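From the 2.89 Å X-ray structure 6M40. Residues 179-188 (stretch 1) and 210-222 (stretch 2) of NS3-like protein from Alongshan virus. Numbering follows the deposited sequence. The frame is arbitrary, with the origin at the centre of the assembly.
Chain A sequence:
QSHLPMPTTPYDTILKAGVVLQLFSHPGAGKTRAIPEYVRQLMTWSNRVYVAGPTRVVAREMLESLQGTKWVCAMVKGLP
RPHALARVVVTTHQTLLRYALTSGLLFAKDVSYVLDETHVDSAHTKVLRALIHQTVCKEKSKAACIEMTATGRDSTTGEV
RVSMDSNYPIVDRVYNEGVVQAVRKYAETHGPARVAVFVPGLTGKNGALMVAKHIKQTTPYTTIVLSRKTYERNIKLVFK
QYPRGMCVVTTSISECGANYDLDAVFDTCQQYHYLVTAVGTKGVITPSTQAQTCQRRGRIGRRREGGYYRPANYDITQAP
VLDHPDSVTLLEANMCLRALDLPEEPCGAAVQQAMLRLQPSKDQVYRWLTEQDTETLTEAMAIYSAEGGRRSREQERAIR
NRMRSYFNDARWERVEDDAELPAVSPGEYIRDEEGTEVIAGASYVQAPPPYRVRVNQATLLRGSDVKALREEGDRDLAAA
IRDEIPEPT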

# COMPACT_ATOMS: atom_id res chain seq x y z
N VAL A 179 -17.82 -13.12 -11.99
CA VAL A 179 -17.45 -11.75 -12.31
C VAL A 179 -17.53 -11.50 -13.82
O VAL A 179 -18.01 -10.45 -14.26
CB VAL A 179 -16.05 -11.43 -11.77
CG1 VAL A 179 -15.83 -9.92 -11.72
CG2 VAL A 179 -15.85 -12.05 -10.39
N VAL A 180 -17.05 -12.44 -14.62
CA VAL A 180 -17.04 -12.24 -16.07
C VAL A 180 -18.46 -12.04 -16.59
O VAL A 180 -18.71 -11.18 -17.43
CB VAL A 180 -16.34 -13.42 -16.77
CG1 VAL A 180 -16.51 -13.32 -18.28
CG2 VAL A 180 -14.86 -13.45 -16.40
N GLN A 181 -19.40 -12.84 -16.09
CA GLN A 181 -20.77 -12.77 -16.60
C GLN A 181 -21.48 -11.51 -16.11
O GLN A 181 -22.37 -11.00 -16.80
CB GLN A 181 -21.55 -14.02 -16.18
CG GLN A 181 -20.90 -15.31 -16.63
CD GLN A 181 -21.54 -16.53 -16.01
OE1 GLN A 181 -22.35 -16.42 -15.09
NE2 GLN A 181 -21.17 -17.71 -16.49
N ALA A 182 -21.13 -11.01 -14.93
CA ALA A 182 -21.65 -9.72 -14.49
C ALA A 182 -21.07 -8.59 -15.32
O ALA A 182 -21.72 -7.54 -15.48
CB ALA A 182 -21.35 -9.50 -13.01
N VAL A 183 -19.87 -8.78 -15.86
CA VAL A 183 -19.31 -7.83 -16.81
C VAL A 183 -19.91 -8.01 -18.20
O VAL A 183 -19.82 -7.09 -19.03
CB VAL A 183 -17.78 -7.96 -16.86
CG1 VAL A 183 -17.21 -7.31 -18.11
CG2 VAL A 183 -17.16 -7.35 -15.61
N ARG A 184 -20.50 -9.17 -18.49
CA ARG A 184 -21.26 -9.30 -19.73
C ARG A 184 -22.61 -8.62 -19.59
O ARG A 184 -23.01 -7.83 -20.46
CB ARG A 184 -21.44 -10.78 -20.08
CG ARG A 184 -20.19 -11.40 -20.68
CD ARG A 184 -20.34 -12.89 -20.94
NE ARG A 184 -19.05 -13.56 -20.90
CZ ARG A 184 -18.84 -14.82 -21.26
NH1 ARG A 184 -19.84 -15.55 -21.72
NH2 ARG A 184 -17.63 -15.34 -21.17
N LYS A 185 -23.33 -8.90 -18.50
CA LYS A 185 -24.57 -8.18 -18.22
C LYS A 185 -24.37 -6.68 -18.37
O LYS A 185 -25.16 -6.00 -19.04
CB LYS A 185 -25.05 -8.53 -16.81
CG LYS A 185 -26.46 -9.09 -16.74
CD LYS A 185 -26.97 -9.11 -15.30
CE LYS A 185 -27.15 -10.53 -14.77
NZ LYS A 185 -28.14 -10.59 -13.65
N TYR A 186 -23.29 -6.15 -17.77
CA TYR A 186 -23.00 -4.72 -17.85
C TYR A 186 -22.71 -4.29 -19.29
O TYR A 186 -23.17 -3.23 -19.73
CB TYR A 186 -21.82 -4.39 -16.92
CG TYR A 186 -21.55 -2.92 -16.67
CD1 TYR A 186 -20.80 -2.16 -17.56
CD2 TYR A 186 -22.02 -2.29 -15.51
CE1 TYR A 186 -20.54 -0.82 -17.33
CE2 TYR A 186 -21.76 -0.93 -15.28
CZ TYR A 186 -21.02 -0.21 -16.19
OH TYR A 186 -20.75 1.12 -15.97
N ALA A 187 -21.96 -5.11 -20.04
CA ALA A 187 -21.56 -4.72 -21.38
C ALA A 187 -22.76 -4.56 -22.31
O ALA A 187 -22.68 -3.81 -23.29
CB ALA A 187 -20.58 -5.75 -21.95
N GLU A 188 -23.86 -5.26 -22.02
CA GLU A 188 -25.06 -5.26 -22.85
C GLU A 188 -26.15 -4.35 -22.30
O GLU A 188 -26.84 -3.68 -23.08
CB GLU A 188 -25.60 -6.69 -22.98
CG GLU A 188 -24.55 -7.76 -23.28
CD GLU A 188 -25.07 -9.17 -23.02
OE1 GLU A 188 -26.24 -9.31 -22.59
OE2 GLU A 188 -24.32 -10.14 -23.24
N MSE A 210 -6.44 -14.83 -17.23
CA MSE A 210 -7.52 -15.77 -17.55
C MSE A 210 -8.85 -15.07 -17.82
O MSE A 210 -9.58 -15.47 -18.74
CB MSE A 210 -7.67 -16.77 -16.40
CG MSE A 210 -8.83 -17.75 -16.51
SE MSE A 210 -8.65 -19.14 -17.88
CE MSE A 210 -9.96 -20.41 -17.20
N VAL A 211 -9.18 -14.04 -17.04
CA VAL A 211 -10.47 -13.38 -17.25
C VAL A 211 -10.40 -12.41 -18.42
O VAL A 211 -11.37 -12.27 -19.18
CB VAL A 211 -10.95 -12.68 -15.96
CG1 VAL A 211 -10.81 -13.61 -14.75
CG2 VAL A 211 -10.21 -11.37 -15.72
N ALA A 212 -9.26 -11.73 -18.61
CA ALA A 212 -9.14 -10.79 -19.71
C ALA A 212 -9.38 -11.48 -21.05
O ALA A 212 -10.02 -10.91 -21.94
CB ALA A 212 -7.76 -10.13 -19.70
N LYS A 213 -8.88 -12.70 -21.21
CA LYS A 213 -9.15 -13.46 -22.43
C LYS A 213 -10.64 -13.71 -22.60
O LYS A 213 -11.18 -13.58 -23.70
CB LYS A 213 -8.39 -14.79 -22.41
CG LYS A 213 -6.87 -14.67 -22.45
CD LYS A 213 -6.19 -16.00 -22.80
CE LYS A 213 -6.10 -16.95 -21.61
NZ LYS A 213 -4.94 -16.66 -20.71
N HIS A 214 -11.33 -14.08 -21.51
CA HIS A 214 -12.75 -14.38 -21.60
C HIS A 214 -13.58 -13.12 -21.85
O HIS A 214 -14.60 -13.18 -22.54
CB HIS A 214 -13.23 -15.09 -20.34
CG HIS A 214 -13.18 -16.58 -20.44
ND1 HIS A 214 -12.16 -17.26 -21.08
CD2 HIS A 214 -14.02 -17.53 -19.96
CE1 HIS A 214 -12.38 -18.56 -21.01
NE2 HIS A 214 -13.50 -18.75 -20.33
N ILE A 215 -13.18 -11.98 -21.28
CA ILE A 215 -13.84 -10.72 -21.58
C ILE A 215 -13.50 -10.28 -23.00
O ILE A 215 -14.35 -9.76 -23.73
CB ILE A 215 -13.45 -9.66 -20.54
CG1 ILE A 215 -14.07 -10.02 -19.18
CG2 ILE A 215 -13.90 -8.28 -20.98
CD1 ILE A 215 -13.54 -9.21 -18.02
N LYS A 216 -12.24 -10.45 -23.40
CA LYS A 216 -11.85 -10.16 -24.78
C LYS A 216 -12.80 -10.83 -25.76
O LYS A 216 -13.25 -10.21 -26.73
CB LYS A 216 -10.41 -10.61 -25.03
CG LYS A 216 -9.50 -9.56 -25.65
CD LYS A 216 -8.05 -10.06 -25.76
CE LYS A 216 -7.40 -10.22 -24.38
NZ LYS A 216 -6.08 -10.92 -24.42
N GLN A 217 -13.14 -12.09 -25.50
CA GLN A 217 -13.88 -12.91 -26.45
C GLN A 217 -15.39 -12.86 -26.23
O GLN A 217 -16.11 -13.64 -26.85
CB GLN A 217 -13.40 -14.37 -26.37
CG GLN A 217 -13.91 -15.15 -25.16
CD GLN A 217 -13.17 -16.47 -24.97
OE1 GLN A 217 -12.19 -16.75 -25.64
NE2 GLN A 217 -13.66 -17.29 -24.03
N THR A 218 -15.89 -11.96 -25.38
CA THR A 218 -17.33 -11.84 -25.22
C THR A 218 -17.78 -10.40 -25.39
O THR A 218 -18.60 -10.11 -26.27
CB THR A 218 -17.76 -12.37 -23.85
OG1 THR A 218 -17.03 -13.57 -23.55
CG2 THR A 218 -19.24 -12.68 -23.87
N THR A 219 -17.29 -9.50 -24.56
CA THR A 219 -17.67 -8.10 -24.67
C THR A 219 -16.87 -7.41 -25.76
O THR A 219 -15.79 -7.87 -26.14
CB THR A 219 -17.46 -7.39 -23.34
OG1 THR A 219 -16.05 -7.34 -23.05
CG2 THR A 219 -18.18 -8.11 -22.22
N PRO A 220 -17.37 -6.29 -26.29
CA PRO A 220 -16.60 -5.50 -27.26
C PRO A 220 -15.52 -4.64 -26.62
O PRO A 220 -14.83 -3.91 -27.34
CB PRO A 220 -17.68 -4.62 -27.91
CG PRO A 220 -18.70 -4.43 -26.82
CD PRO A 220 -18.71 -5.73 -26.05
N TYR A 221 -15.36 -4.71 -25.30
CA TYR A 221 -14.34 -3.93 -24.61
C TYR A 221 -12.95 -4.46 -24.96
O TYR A 221 -12.76 -5.65 -25.19
CB TYR A 221 -14.54 -4.02 -23.09
CG TYR A 221 -15.82 -3.42 -22.53
CD1 TYR A 221 -16.94 -3.20 -23.32
CD2 TYR A 221 -15.89 -3.08 -21.18
CE1 TYR A 221 -18.09 -2.66 -22.79
CE2 TYR A 221 -17.04 -2.53 -20.64
CZ TYR A 221 -18.14 -2.33 -21.45
OH TYR A 221 -19.29 -1.79 -20.93
N THR A 222 -11.97 -3.56 -24.97
CA THR A 222 -10.57 -3.94 -25.11
C THR A 222 -9.94 -4.02 -23.73
O THR A 222 -10.07 -3.08 -22.93
CB THR A 222 -9.79 -2.95 -25.98
OG1 THR A 222 -8.95 -2.13 -25.15
CG2 THR A 222 -10.72 -2.07 -26.79

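Residues 179-188 form a helix that continues later in the chain. Residues 210-216 are the end of a second helix, and residues 217-221 that follow are loop. The two helix axes approach to 10.2 Å, and their N-to-C directions differ by 31°. The helices therefore run roughly the same way. The contact buries 528 Å², both sides summed. No hydrogen bond crosses it, so packing accounts for most of what is seen.

The apolar contacts begin at Val 180, whose CA-to-CB bond points toward the second stretch. Its CG2 lies 4.0 Å from CB of Val 211. Its CG1 lies 4.2 Å from CG1 of Ile 215 and 4.3 Å from CB of His 214. One valine thus touches three residues of the facing helix. Val 183, one turn further on, places CG1 4.1 Å from CD1 of Ile 215. The CA-to-CB bond of Ile 215 points sideways, but the end of its side chain comes nearer: CD1 meets Val 183, while CG1 meets Val 180. These distances are those of ordinary van der Waals packing.

Beyond the helix end, the loop takes over the packing. Thr 219 turns its methyl group to the first helix. Its CG2 is 3.4 Å from CB of Ala 187, a close approach. The same CG2 is 3.7 Å from O of Val 183 and 4.1 Å from CA of Arg 184. The loop comes near at Ala 187: the CA atoms of Ala 187 and Thr 219 are 6.1 Å apart. The CB of Ala 187 also packs against the ring of Tyr 221, 4.1 Å from CE1.

The tyrosine hydroxyl makes contacts of its own. OH of Tyr 221 is 3.7 Å from CA of Ala 187 and 3.7 Å from CD1 of Tyr 186. It meets the Tyr 186 ring at the edge, near its plane. The two rings are not stacked.

The polar contacts across the interface centre on Arg 184. Its CA-to-CB bond points sideways, but its extended side chain brings the guanidinium to the second stretch. NH2 of Arg 184 is 3.0 Å from OG1 of Thr 218, and NE is 3.3 Å from the same oxygen. Neither pair is a hydrogen bond, because the angles are poor. OG1 lies over one face of the guanidinium, whereas its N-H bonds point outward in the plane. NH2 is also 4.0 Å from O of His 214.

Hydrogen bonds within the second stretch hold the two threonines. OG1 of Thr 218 donates to O of His 214 at 2.7 Å. OG1 of Thr 219 donates to O of Ile 215 at 3.0 Å. Both hydroxyls thus reach back to carbonyls near the end of the helix. With its hydroxyl held in this way, Thr 219 presents its methyl group to Ala 187.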